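Local coordinates for protein endolysin (Clostridium phage phiCD27, PDB 3QAY) that probably cleaves the amide bond between N-acetylmuramic acid and L-alanine in the peptidoglycan of Clostridium difficile through a zinc-dependent catalytic domain, at residues A[40-45]-A[173-178]; A[67-72]-A[131-136]; A[113-118]-A[167-172]. One frame throughout, in Å; residues are numbered along the deposited sequence.

Interaction 1 (A[40-45]-A[173-178]); sequences DTFRKE and GVLNKN. With PO4 (phosphate ion), chain G.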
ATOM      1  N   ASP A  40       2.791 -12.770  -2.383  1.00 11.31           N
ATOM      2  CA  ASP A  40       3.052 -13.945  -3.211  1.00 12.07           C
ATOM      3  C   ASP A  40       3.729 -13.589  -4.535  1.00 11.82           C
ATOM      4  O   ASP A  40       4.557 -14.353  -5.043  1.00 12.37           O
ATOM      5  CB  ASP A  40       1.747 -14.703  -3.492  1.00 12.65           C
ATOM      6  CG  ASP A  40       1.282 -15.541  -2.315  1.00 13.71           C
ATOM      7  OD1 ASP A  40       2.061 -15.751  -1.362  1.00 14.30           O
ATOM      8  OD2 ASP A  40       0.124 -16.002  -2.356  1.00 16.51           O
ATOM      9  N   THR A  41       3.373 -12.441  -5.095  1.00 10.90           N
ATOM     10  CA  THR A  41       3.999 -11.978  -6.332  1.00 11.14           C
ATOM     11  C   THR A  41       5.485 -11.671  -6.097  1.00 11.43           C
ATOM     12  O   THR A  41       6.336 -12.054  -6.908  1.00 12.25           O
ATOM     13  CB  THR A  41       3.253 -10.765  -6.921  1.00 10.51           C
ATOM     14  OG1 THR A  41       1.858 -11.081  -7.030  1.00 10.17           O
ATOM     15  CG2 THR A  41       3.790 -10.414  -8.295  1.00 10.13           C
ATOM     16  N   PHE A  42       5.796 -11.016  -4.978  1.00 11.06           N
ATOM     17  CA  PHE A  42       7.193 -10.816  -4.574  1.00 11.51           C
ATOM     18  C   PHE A  42       7.897 -12.148  -4.324  1.00 12.47           C
ATOM     19  O   PHE A  42       9.042 -12.324  -4.723  1.00 12.54           O
ATOM     20  CB  PHE A  42       7.306  -9.963  -3.307  1.00 10.94           C
ATOM     21  CG  PHE A  42       7.261  -8.484  -3.557  1.00 10.95           C
ATOM     22  CD1 PHE A  42       8.301  -7.850  -4.221  1.00 11.88           C
ATOM     23  CD2 PHE A  42       6.198  -7.717  -3.088  1.00 11.43           C
ATOM     24  CE1 PHE A  42       8.275  -6.491  -4.449  1.00 11.00           C
ATOM     25  CE2 PHE A  42       6.162  -6.351  -3.304  1.00 11.18           C
ATOM     26  CZ  PHE A  42       7.205  -5.731  -3.984  1.00 11.52           C
ATOM     27  N   ARG A  43       7.208 -13.074  -3.658  1.00 13.03           N
ATOM     28  CA  ARG A  43       7.811 -14.352  -3.279  1.00 14.35           C
ATOM     29  C   ARG A  43       8.206 -15.187  -4.492  1.00 15.62           C
ATOM     30  O   ARG A  43       9.251 -15.846  -4.488  1.00 16.37           O
ATOM     31  CB  ARG A  43       6.866 -15.140  -2.368  1.00 14.54           C
ATOM     32  CG  ARG A  43       6.721 -14.546  -0.980  1.00 13.64           C
ATOM     33  CD  ARG A  43       5.755 -15.349  -0.127  1.00 14.38           C
ATOM     34  NE  ARG A  43       5.527 -14.701   1.168  1.00 14.95           N
ATOM     35  CZ  ARG A  43       4.335 -14.421   1.699  1.00 14.50           C
ATOM     36  NH1 ARG A  43       3.205 -14.747   1.085  1.00 14.16           N
ATOM     37  NH2 ARG A  43       4.275 -13.819   2.884  1.00 13.48           N
ATOM     38  N   LYS A  44       7.380 -15.138  -5.537  1.00 16.17           N
ATOM     39  CA  LYS A  44       7.673 -15.812  -6.802  1.00 17.87           C
ATOM     40  C   LYS A  44       9.024 -15.377  -7.385  1.00 18.32           C
ATOM     41  O   LYS A  44       9.709 -16.169  -8.038  1.00 19.45           O
ATOM     42  CB  LYS A  44       6.554 -15.552  -7.818  1.00 17.82           C
ATOM     43  CG  LYS A  44       6.600 -16.458  -9.049  1.00 20.52           C
ATOM     44  CD  LYS A  44       5.333 -16.332  -9.891  1.00 21.73           C
ATOM     45  CE  LYS A  44       5.183 -17.499 -10.869  1.00 24.65           C
ATOM     46  NZ  LYS A  44       3.884 -17.440 -11.618  1.00 24.63           N
ATOM     47  N   GLU A  45       9.406 -14.126  -7.136  1.00 17.83           N
ATOM     48  CA  GLU A  45      10.692 -13.600  -7.594  1.00 18.11           C
ATOM     49  C   GLU A  45      11.823 -13.817  -6.577  1.00 18.31           C
ATOM     50  O   GLU A  45      12.926 -13.310  -6.767  1.00 18.44           O
ATOM     51  CB  GLU A  45      10.564 -12.109  -7.929  1.00 17.41           C
ATOM     52  CG  GLU A  45       9.402 -11.769  -8.844  1.00 17.58           C
ATOM     53  CD  GLU A  45       9.398 -12.576 -10.127  1.00 19.10           C
ATOM     54  OE1 GLU A  45      10.423 -12.567 -10.838  1.00 19.09           O
ATOM     55  OE2 GLU A  45       8.362 -13.212 -10.423  1.00 20.29           O
ATOM     56  N   GLY A 173       7.543  -2.499 -10.585  1.00 11.91           N
ATOM     57  CA  GLY A 173       8.035  -1.186 -10.193  1.00 12.05           C
ATOM     58  C   GLY A 173       9.096  -1.251  -9.114  1.00 12.26           C
ATOM     59  O   GLY A 173      10.176  -0.697  -9.271  1.00 12.77           O
ATOM     60  N   VAL A 174       8.791  -1.926  -8.011  1.00 12.41           N
ATOM     61  CA  VAL A 174       9.742  -2.030  -6.893  1.00 12.62           C
ATOM     62  C   VAL A 174      11.032  -2.726  -7.338  1.00 13.46           C
ATOM     63  O   VAL A 174      12.135  -2.249  -7.059  1.00 13.29           O
ATOM     64  CB  VAL A 174       9.111  -2.759  -5.688  1.00 12.37           C
ATOM     65  CG1 VAL A 174      10.158  -3.102  -4.639  1.00 12.62           C
ATOM     66  CG2 VAL A 174       7.995  -1.903  -5.083  1.00 11.51           C
ATOM     67  N   LEU A 175      10.886  -3.826  -8.069  1.00 14.20           N
ATOM     68  CA  LEU A 175      12.030  -4.639  -8.464  1.00 15.55           C
ATOM     69  C   LEU A 175      12.769  -4.105  -9.694  1.00 16.75           C
ATOM     70  O   LEU A 175      13.877  -4.562  -9.994  1.00 17.30           O
ATOM     71  CB  LEU A 175      11.590  -6.086  -8.702  1.00 15.71           C
ATOM     72  CG  LEU A 175      11.009  -6.813  -7.485  1.00 15.61           C
ATOM     73  CD1 LEU A 175      10.638  -8.243  -7.864  1.00 14.55           C
ATOM     74  CD2 LEU A 175      11.981  -6.793  -6.298  1.00 14.66           C
ATOM     75  N   ASN A 176      12.171  -3.139 -10.391  1.00 17.48           N
ATOM     76  CA  ASN A 176      12.765  -2.549 -11.603  1.00 19.13           C
ATOM     77  C   ASN A 176      13.072  -3.601 -12.660  1.00 20.56           C
ATOM     78  O   ASN A 176      14.173  -3.664 -13.200  1.00 21.99           O
ATOM     79  CB  ASN A 176      14.027  -1.731 -11.275  1.00 19.40           C
ATOM     80  CG  ASN A 176      14.437  -0.781 -12.412  1.00 20.16           C
ATOM     81  OD1 ASN A 176      13.722  -0.621 -13.399  1.00 19.69           O
ATOM     82  ND2 ASN A 176      15.593  -0.151 -12.264  1.00 21.00           N
ATOM     83  N   LYS A 177      12.085  -4.434 -12.944  1.00 21.56           N
ATOM     84  CA  LYS A 177      12.194  -5.408 -14.016  1.00 23.25           C
ATOM     85  C   LYS A 177      10.812  -5.795 -14.491  1.00 23.96           C
ATOM     86  O   LYS A 177       9.810  -5.465 -13.854  1.00 22.88           O
ATOM     87  CB  LYS A 177      12.976  -6.647 -13.565  1.00 23.89           C
ATOM     88  CG  LYS A 177      12.370  -7.406 -12.393  1.00 23.54           C
ATOM     89  CD  LYS A 177      13.130  -8.702 -12.131  1.00 24.35           C
ATOM     90  CE  LYS A 177      12.305  -9.674 -11.294  1.00 24.11           C
ATOM     91  NZ  LYS A 177      12.952 -11.009 -11.169  1.00 24.60           N
ATOM     92  N   ASN A 178      10.768  -6.484 -15.626  1.00 25.60           N
ATOM     93  CA  ASN A 178       9.524  -6.988 -16.172  1.00 26.48           C
ATOM     94  C   ASN A 178       9.390  -8.457 -15.807  1.00 27.42           C
ATOM     95  O   ASN A 178      10.327  -9.236 -15.983  1.00 27.88           O
ATOM     96  CB  ASN A 178       9.480  -6.769 -17.687  1.00 27.44           C
ATOM     97  CG  ASN A 178       9.192  -5.322 -18.051  1.00 27.32           C
ATOM     98  OD1 ASN A 178       8.176  -4.762 -17.644  1.00 28.53           O
ATOM     99  ND2 ASN A 178      10.091  -4.709 -18.805  1.00 28.27           N
TER
HETATM  100  P   PO4 G 182       2.571 -13.549   5.937  1.00 21.60           P
HETATM  101  O1  PO4 G 182       1.286 -13.729   6.702  1.00 22.50           O
HETATM  102  O2  PO4 G 182       2.230 -13.077   4.544  1.00 22.52           O
HETATM  103  O3  PO4 G 182       3.460 -12.560   6.649  1.00 21.36           O
HETATM  104  O4  PO4 G 182       3.318 -14.859   5.857  1.00 23.92           O
HETATM  105  O   HOH W   1      14.144 -12.604  -8.837  1.00 24.95           O
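F42 and V174 meet almost at a right angle, an aromatic edge set against a beta-branched side chain. Chi1 of F42 (-84°) sets CG beside the backbone N, anti to the carbonyl carbon. At the ring edge F42 CE1 lies 3.9 Å from V174 CG1, while V174 CB lies in the ring plane. L175 continues the apolar patch: its CG comes to 4.1 Å from F42 CE1, and its CD1 lies 3.9 Å from E45 CG. E45 thus touches leucine with its aliphatic part. Its bend at chi2 (-54°) turns CD aside from an extended course, and the carboxylate closes the contact as a salt bridge, K177 NZ to E45 OE1 at 3.0 Å on the anti lone pair. K177 follows N176, the positive-phi C-prime residue of a Schellman motif that ends helix 152-175; extended beyond CG, it brings NZ to the E45 carboxylate. Deeper in the fold F42 also packs on I82 and V174 on L80, both of strand 80-87, and V174 touches Y108 and I112. The contact therefore joins the C-terminal ends of helices 27-44 and 152-175, with helix 103-116 beside them and the central sheet beneath.

Interaction 2 (A[67-72]-A[131-136]); sequences SYKIPR and LYILNS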
ATOM      1  N   SER A  67       0.990   2.322  17.186  1.00 16.40           N
ATOM      2  CA  SER A  67       1.578   1.540  18.275  1.00 16.75           C
ATOM      3  C   SER A  67       1.709   0.062  17.933  1.00 16.13           C
ATOM      4  O   SER A  67       2.632  -0.602  18.396  1.00 16.05           O
ATOM      5  CB  SER A  67       0.736   1.678  19.547  1.00 17.49           C
ATOM      6  OG  SER A  67       0.350   3.019  19.760  1.00 18.75           O
ATOM      7  N   TYR A  68       0.778  -0.453  17.131  1.00 15.18           N
ATOM      8  CA  TYR A  68       0.837  -1.840  16.686  1.00 14.94           C
ATOM      9  C   TYR A  68       1.871  -2.034  15.574  1.00 14.21           C
ATOM     10  O   TYR A  68       2.701  -2.936  15.651  1.00 14.44           O
ATOM     11  CB  TYR A  68      -0.538  -2.312  16.203  1.00 14.69           C
ATOM     12  CG  TYR A  68      -0.558  -3.753  15.743  1.00 15.00           C
ATOM     13  CD1 TYR A  68      -0.600  -4.798  16.662  1.00 16.13           C
ATOM     14  CD2 TYR A  68      -0.526  -4.072  14.389  1.00 14.87           C
ATOM     15  CE1 TYR A  68      -0.616  -6.120  16.242  1.00 16.81           C
ATOM     16  CE2 TYR A  68      -0.539  -5.390  13.961  1.00 15.37           C
ATOM     17  CZ  TYR A  68      -0.574  -6.406  14.888  1.00 16.39           C
ATOM     18  OH  TYR A  68      -0.594  -7.707  14.456  1.00 18.40           O
ATOM     19  N   LYS A  69       1.811  -1.191  14.546  1.00 13.45           N
ATOM     20  CA  LYS A  69       2.626  -1.389  13.340  1.00 12.99           C
ATOM     21  C   LYS A  69       4.116  -1.104  13.547  1.00 13.27           C
ATOM     22  O   LYS A  69       4.953  -1.934  13.205  1.00 13.74           O
ATOM     23  CB  LYS A  69       2.079  -0.560  12.173  1.00 12.04           C
ATOM     24  CG  LYS A  69       0.785  -1.119  11.585  1.00 11.67           C
ATOM     25  CD  LYS A  69       0.301  -0.331  10.380  1.00  9.47           C
ATOM     26  CE  LYS A  69      -0.050   1.107  10.752  1.00  9.60           C
ATOM     27  NZ  LYS A  69      -0.704   1.843   9.652  1.00  7.72           N
ATOM     28  N   ILE A  70       4.437   0.052  14.121  1.00 13.71           N
ATOM     29  CA  ILE A  70       5.830   0.534  14.198  1.00 14.11           C
ATOM     30  C   ILE A  70       6.858  -0.417  14.858  1.00 14.69           C
ATOM     31  O   ILE A  70       7.936  -0.629  14.299  1.00 14.68           O
ATOM     32  CB  ILE A  70       5.895   1.948  14.843  1.00 14.57           C
ATOM     33  CG1 ILE A  70       5.342   2.997  13.869  1.00 14.20           C
ATOM     34  CG2 ILE A  70       7.331   2.320  15.254  1.00 14.99           C
ATOM     35  CD1 ILE A  70       6.058   3.039  12.521  1.00 12.87           C
ATOM     36  N   PRO A  71       6.542  -0.981  16.039  1.00 14.95           N
ATOM     37  CA  PRO A  71       7.477  -1.941  16.648  1.00 15.43           C
ATOM     38  C   PRO A  71       7.711  -3.196  15.787  1.00 15.58           C
ATOM     39  O   PRO A  71       8.831  -3.713  15.728  1.00 15.53           O
ATOM     40  CB  PRO A  71       6.789  -2.316  17.974  1.00 16.22           C
ATOM     41  CG  PRO A  71       5.840  -1.186  18.254  1.00 15.89           C
ATOM     42  CD  PRO A  71       5.381  -0.714  16.910  1.00 15.09           C
ATOM     43  N   ARG A  72       6.657  -3.668  15.123  1.00 15.27           N
ATOM     44  CA  ARG A  72       6.733  -4.853  14.268  1.00 15.42           C
ATOM     45  C   ARG A  72       7.493  -4.562  12.979  1.00 14.93           C
ATOM     46  O   ARG A  72       8.312  -5.373  12.542  1.00 15.46           O
ATOM     47  CB  ARG A  72       5.327  -5.390  13.963  1.00 15.21           C
ATOM     48  CG  ARG A  72       4.680  -6.012  15.185  1.00 16.76           C
ATOM     49  CD  ARG A  72       3.221  -6.394  14.972  1.00 18.05           C
ATOM     50  NE  ARG A  72       2.748  -7.231  16.077  1.00 20.09           N
ATOM     51  CZ  ARG A  72       2.443  -6.790  17.299  1.00 21.89           C
ATOM     52  NH1 ARG A  72       2.535  -5.498  17.608  1.00 22.20           N
ATOM     53  NH2 ARG A  72       2.033  -7.653  18.227  1.00 23.59           N
ATOM     54  N   LEU A 131       4.000  11.727   7.724  1.00 14.87           N
ATOM     55  CA  LEU A 131       3.332  10.470   8.025  1.00 13.76           C
ATOM     56  C   LEU A 131       4.228   9.604   8.895  1.00 13.16           C
ATOM     57  O   LEU A 131       5.400   9.402   8.580  1.00 12.65           O
ATOM     58  CB  LEU A 131       2.958   9.724   6.743  1.00 13.34           C
ATOM     59  CG  LEU A 131       2.040  10.495   5.791  1.00 14.16           C
ATOM     60  CD1 LEU A 131       1.824   9.712   4.496  1.00 14.17           C
ATOM     61  CD2 LEU A 131       0.714  10.815   6.456  1.00 15.25           C
ATOM     62  N   TYR A 132       3.665   9.090   9.985  1.00 12.41           N
ATOM     63  CA  TYR A 132       4.423   8.284  10.931  1.00 12.23           C
ATOM     64  C   TYR A 132       4.937   6.989  10.320  1.00 11.35           C
ATOM     65  O   TYR A 132       6.005   6.512  10.696  1.00 11.52           O
ATOM     66  CB  TYR A 132       3.601   7.979  12.192  1.00 12.37           C
ATOM     67  CG  TYR A 132       2.492   6.960  12.009  1.00 11.73           C
ATOM     68  CD1 TYR A 132       2.764   5.592  11.976  1.00 11.06           C
ATOM     69  CD2 TYR A 132       1.164   7.365  11.882  1.00 12.31           C
ATOM     70  CE1 TYR A 132       1.745   4.663  11.812  1.00 10.36           C
ATOM     71  CE2 TYR A 132       0.146   6.446  11.721  1.00 10.64           C
ATOM     72  CZ  TYR A 132       0.439   5.098  11.692  1.00 10.95           C
ATOM     73  OH  TYR A 132      -0.581   4.185  11.531  1.00 11.35           O
ATOM     74  N   ILE A 133       4.185   6.415   9.381  1.00 10.56           N
ATOM     75  CA  ILE A 133       4.585   5.146   8.793  1.00  9.79           C
ATOM     76  C   ILE A 133       5.857   5.337   7.967  1.00  9.71           C
ATOM     77  O   ILE A 133       6.620   4.390   7.772  1.00  9.48           O
ATOM     78  CB  ILE A 133       3.444   4.505   7.951  1.00  9.54           C
ATOM     79  CG1 ILE A 133       3.701   3.005   7.749  1.00  9.16           C
ATOM     80  CG2 ILE A 133       3.285   5.224   6.605  1.00  9.02           C
ATOM     81  CD1 ILE A 133       3.798   2.211   9.032  1.00  8.87           C
ATOM     82  N   LEU A 134       6.090   6.572   7.521  1.00  9.65           N
ATOM     83  CA  LEU A 134       7.299   6.942   6.785  1.00 10.05           C
ATOM     84  C   LEU A 134       8.407   7.527   7.668  1.00 10.73           C
ATOM     85  O   LEU A 134       9.575   7.189   7.501  1.00 11.39           O
ATOM     86  CB  LEU A 134       6.948   7.946   5.687  1.00 10.06           C
ATOM     87  CG  LEU A 134       5.927   7.458   4.665  1.00  9.54           C
ATOM     88  CD1 LEU A 134       5.598   8.560   3.670  1.00  8.60           C
ATOM     89  CD2 LEU A 134       6.446   6.215   3.957  1.00  8.87           C
ATOM     90  N   ASN A 135       8.056   8.411   8.595  1.00 11.36           N
ATOM     91  CA  ASN A 135       9.075   9.084   9.414  1.00 12.10           C
ATOM     92  C   ASN A 135       9.505   8.331  10.684  1.00 12.58           C
ATOM     93  O   ASN A 135      10.428   8.766  11.372  1.00 13.37           O
ATOM     94  CB  ASN A 135       8.667  10.531   9.730  1.00 12.54           C
ATOM     95  CG  ASN A 135       7.520  10.640  10.737  1.00 13.28           C
ATOM     96  OD1 ASN A 135       7.407   9.850  11.677  1.00 13.16           O
ATOM     97  ND2 ASN A 135       6.683  11.660  10.557  1.00 13.39           N
ATOM     98  N   SER A 136       8.852   7.210  10.985  1.00 12.41           N
ATOM     99  CA  SER A 136       9.195   6.416  12.173  1.00 13.06           C
ATOM    100  C   SER A 136       9.566   4.979  11.844  1.00 12.53           C
ATOM    101  O   SER A 136       9.709   4.146  12.747  1.00 12.79           O
ATOM    102  CB  SER A 136       8.045   6.444  13.185  1.00 13.15           C
ATOM    103  OG  SER A 136       7.818   7.767  13.626  1.00 14.07           O
TER
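K69 reaches across to Y132 with its amino group: NZ donates to the phenol oxygen, K69 NZ to Y132 OH being 3.0 Å. The same nitrogen forms a salt bridge with E83 on strand 80-87, its stronger partner. The lysine and tyrosine side chains cross at about a right angle, and the carbon next to the amine comes close as well, K69 CE lying 3.2 Å from Y132 OH. A bend at chi3 (-63°) keeps the lysine from running straight and sets CE near the hydroxyl. Beside this polar pair sits I70. Its CG1 approaches the tyrosine ring obliquely, 4.1 Å from Y132 CD1. Its CD1 rests against two carbonyl oxygens, 3.8 Å from S136 O and 3.9 Å from Y132 O, as well as 4.2 Å from I133 CD1.

The next shell shapes the short helix 132-135. The carbonyl of L131 accepts from both L134 N and N135 N, and S136 N donates to Y132 O; S136 OG then donates to N135 OD1 at 2.9 Å, nearly along the C=O axis. The tyrosine side chain also touches E65 and K66, one turn before K69, and I133 packs on L81 and E83 of strand 80-87. The two segments are joined indirectly too, since S136 O accepts from the side chain of N74, farther along helix 64-75.

The buried amino group of K69 is thus shared between a carboxylate and a phenol, the tyrosine serving as acceptor in this bond. E83 and the Y132 oxygen would be expected to stabilise its charged form. The K69 side chain lies about 9 Å from the zinc ion, so this small polar cluster stands near the metal site without touching it.

Interaction 3 (A[113-118]-A[167-172]); sequences CDKLGT and AKLIVE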
ATOM      1  N   CYS A 113       4.720   4.198  -9.619  1.00 11.62           N
ATOM      2  CA  CYS A 113       3.818   5.139 -10.271  1.00 12.19           C
ATOM      3  C   CYS A 113       3.760   4.962 -11.787  1.00 12.90           C
ATOM      4  O   CYS A 113       2.677   4.975 -12.371  1.00 12.63           O
ATOM      5  CB  CYS A 113       4.216   6.570  -9.929  1.00 12.79           C
ATOM      6  SG  CYS A 113       3.591   7.080  -8.333  1.00 13.22           S
ATOM      7  N   ASP A 114       4.921   4.795 -12.416  1.00 13.36           N
ATOM      8  CA  ASP A 114       4.967   4.584 -13.860  1.00 14.36           C
ATOM      9  C   ASP A 114       4.254   3.297 -14.259  1.00 13.91           C
ATOM     10  O   ASP A 114       3.533   3.274 -15.258  1.00 14.59           O
ATOM     11  CB  ASP A 114       6.408   4.571 -14.375  1.00 15.19           C
ATOM     12  CG  ASP A 114       6.987   5.962 -14.527  1.00 16.95           C
ATOM     13  OD1 ASP A 114       6.214   6.937 -14.621  1.00 19.15           O
ATOM     14  OD2 ASP A 114       8.229   6.077 -14.563  1.00 20.63           O
ATOM     15  N   LYS A 115       4.450   2.235 -13.477  1.00 12.98           N
ATOM     16  CA  LYS A 115       3.807   0.951 -13.761  1.00 12.77           C
ATOM     17  C   LYS A 115       2.291   1.019 -13.592  1.00 12.01           C
ATOM     18  O   LYS A 115       1.546   0.667 -14.501  1.00 12.39           O
ATOM     19  CB  LYS A 115       4.419  -0.166 -12.900  1.00 12.36           C
ATOM     20  CG  LYS A 115       5.744  -0.688 -13.448  1.00 13.78           C
ATOM     21  CD  LYS A 115       5.544  -1.410 -14.776  1.00 15.52           C
ATOM     22  CE  LYS A 115       6.852  -1.834 -15.398  1.00 17.78           C
ATOM     23  NZ  LYS A 115       6.631  -2.708 -16.580  1.00 18.38           N
ATOM     24  N   LEU A 116       1.835   1.489 -12.438  1.00 11.20           N
ATOM     25  CA  LEU A 116       0.407   1.729 -12.245  1.00 11.00           C
ATOM     26  C   LEU A 116      -0.126   2.693 -13.312  1.00 11.56           C
ATOM     27  O   LEU A 116      -1.253   2.539 -13.769  1.00 11.59           O
ATOM     28  CB  LEU A 116       0.125   2.265 -10.833  1.00 10.24           C
ATOM     29  CG  LEU A 116       0.296   1.231  -9.710  1.00  9.25           C
ATOM     30  CD1 LEU A 116       0.308   1.901  -8.340  1.00  8.64           C
ATOM     31  CD2 LEU A 116      -0.795   0.176  -9.764  1.00  8.09           C
ATOM     32  N   GLY A 117       0.707   3.656 -13.714  1.00 11.93           N
ATOM     33  CA  GLY A 117       0.371   4.644 -14.739  1.00 12.76           C
ATOM     34  C   GLY A 117       0.006   4.075 -16.101  1.00 13.55           C
ATOM     35  O   GLY A 117      -0.589   4.765 -16.927  1.00 14.51           O
ATOM     36  N   THR A 118       0.366   2.819 -16.334  1.00 13.39           N
ATOM     37  CA  THR A 118      -0.010   2.111 -17.551  1.00 14.14           C
ATOM     38  C   THR A 118      -1.517   1.813 -17.627  1.00 14.05           C
ATOM     39  O   THR A 118      -2.052   1.556 -18.713  1.00 14.61           O
ATOM     40  CB  THR A 118       0.772   0.789 -17.649  1.00 14.18           C
ATOM     41  OG1 THR A 118       0.818   0.356 -19.015  1.00 16.93           O
ATOM     42  CG2 THR A 118       0.125  -0.279 -16.784  1.00 12.78           C
ATOM     43  N   ALA A 167      -0.898  -6.242  -8.285  1.00 10.02           N
ATOM     44  CA  ALA A 167       0.320  -6.735  -7.644  1.00  9.91           C
ATOM     45  C   ALA A 167       1.504  -6.743  -8.611  1.00 10.10           C
ATOM     46  O   ALA A 167       2.585  -6.251  -8.285  1.00  9.77           O
ATOM     47  CB  ALA A 167       0.092  -8.133  -7.076  1.00 10.15           C
ATOM     48  N   LYS A 168       1.290  -7.285  -9.804  1.00 10.46           N
ATOM     49  CA  LYS A 168       2.365  -7.397 -10.790  1.00 11.27           C
ATOM     50  C   LYS A 168       2.965  -6.033 -11.121  1.00 10.88           C
ATOM     51  O   LYS A 168       4.181  -5.913 -11.258  1.00 10.41           O
ATOM     52  CB  LYS A 168       1.868  -8.086 -12.061  1.00 12.02           C
ATOM     53  CG  LYS A 168       2.961  -8.408 -13.087  1.00 14.22           C
ATOM     54  CD  LYS A 168       2.389  -9.181 -14.287  1.00 16.91           C
ATOM     55  CE  LYS A 168       3.464  -9.468 -15.352  1.00 19.44           C
ATOM     56  NZ  LYS A 168       2.922  -9.373 -16.747  1.00 21.18           N
ATOM     57  N   LEU A 169       2.117  -5.010 -11.234  1.00 10.63           N
ATOM     58  CA  LEU A 169       2.586  -3.660 -11.577  1.00 10.55           C
ATOM     59  C   LEU A 169       3.428  -3.063 -10.447  1.00  9.99           C
ATOM     60  O   LEU A 169       4.472  -2.454 -10.691  1.00  9.79           O
ATOM     61  CB  LEU A 169       1.407  -2.741 -11.915  1.00 10.54           C
ATOM     62  CG  LEU A 169       0.671  -3.039 -13.229  1.00 11.33           C
ATOM     63  CD1 LEU A 169      -0.537  -2.115 -13.403  1.00 11.54           C
ATOM     64  CD2 LEU A 169       1.622  -2.904 -14.412  1.00 11.83           C
ATOM     65  N   ILE A 170       2.980  -3.268  -9.215  1.00  9.41           N
ATOM     66  CA  ILE A 170       3.710  -2.803  -8.039  1.00  8.98           C
ATOM     67  C   ILE A 170       5.046  -3.514  -7.906  1.00  9.18           C
ATOM     68  O   ILE A 170       6.059  -2.884  -7.626  1.00  9.14           O
ATOM     69  CB  ILE A 170       2.917  -3.046  -6.745  1.00  8.48           C
ATOM     70  CG1 ILE A 170       1.668  -2.158  -6.706  1.00  8.15           C
ATOM     71  CG2 ILE A 170       3.812  -2.795  -5.530  1.00  8.64           C
ATOM     72  CD1 ILE A 170       0.743  -2.413  -5.523  1.00  6.72           C
ATOM     73  N   VAL A 171       5.039  -4.829  -8.099  1.00  9.71           N
ATOM     74  CA  VAL A 171       6.254  -5.631  -7.980  1.00 10.23           C
ATOM     75  C   VAL A 171       7.264  -5.284  -9.085  1.00 10.86           C
ATOM     76  O   VAL A 171       8.454  -5.097  -8.811  1.00 11.19           O
ATOM     77  CB  VAL A 171       5.929  -7.137  -8.000  1.00 10.69           C
ATOM     78  CG1 VAL A 171       7.211  -7.971  -7.991  1.00 10.92           C
ATOM     79  CG2 VAL A 171       5.045  -7.496  -6.812  1.00 10.51           C
ATOM     80  N   GLU A 172       6.794  -5.182 -10.325  1.00 11.21           N
ATOM     81  CA  GLU A 172       7.664  -4.769 -11.432  1.00 12.07           C
ATOM     82  C   GLU A 172       8.327  -3.427 -11.133  1.00 12.13           C
ATOM     83  O   GLU A 172       9.524  -3.244 -11.388  1.00 12.51           O
ATOM     84  CB  GLU A 172       6.893  -4.696 -12.751  1.00 12.57           C
ATOM     85  CG  GLU A 172       6.571  -6.056 -13.344  1.00 14.17           C
ATOM     86  CD  GLU A 172       5.993  -5.977 -14.749  1.00 15.89           C
ATOM     87  OE1 GLU A 172       5.473  -4.908 -15.140  1.00 17.72           O
ATOM     88  OE2 GLU A 172       6.058  -6.997 -15.461  1.00 15.69           O
TER
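K115 and L169 mark the place where two helices of an alpha/beta fold, 103-116 and 152-175, pack side by side against the central sheet. The backbones come close here, with K115 CA only 5.2 Å from L169 CA, and the lysine's aliphatic carbons lie against the neighbouring main chain: K115 CB is 3.2 Å from L169 O, and K115 CG is 3.5 Å from the same oxygen. L169 in turn directs its CB toward helix 103-116, 4.1 Å from K115 CB, and one branch follows, L169 CD1 lying 4.1 Å from L116 CA. L116 adds apolar contact on the inner side, its CD2 reaching 4.2 Å from L169 CB.

Beyond CG the lysine changes course. A bend at chi2 (-67°) places CD near the next helical turn, where K115 and E172 cross at about a right angle and K115 CE lies 3.9 Å from E172 CB. The salt bridge then forms between K115 NZ and E172 OE1 at 2.9 Å, the amine coming from above the carboxylate plane, 50° out of it. Neither charged group depends on this bond alone: K115 NZ also donates to N178 OD1, its stronger polar partner, and E172 OE2 accepts from the backbone amide of I179. The C-terminal tail thereby holds both ends of the ion pair.

Around the same turns of helix 152-175, I170 and V171 pack on helix 27-44, while L116 touches S96 on the sheet. The paired helices 103-116 and 152-175, lying beside helix 27-44 on the sheet, are consistent with an alpha/beta amidase fold.

How the interactions relate
From the N terminus, 40-45 opens the widest loop, closed only by 173-178 in interaction 1. Interactions 2 and 3 both nest inside it, yet they cross each other: 67-72 comes first, 113-118 follows, 131-136 closes interaction 2 and 167-172 then closes interaction 3. Space divides them differently. Interactions 1 and 3, with centres 10 Å apart, share helix 152-175 and touch directly through K177 N and E172 O, and through T41 against A167 and V171, so that helices 27-44, 103-116 and 152-175 form one layer. Interaction 2, its centre about 25 Å from that of interaction 3, lies across the chain's centre from it and ties helix 64-75 to the short helix 132-135.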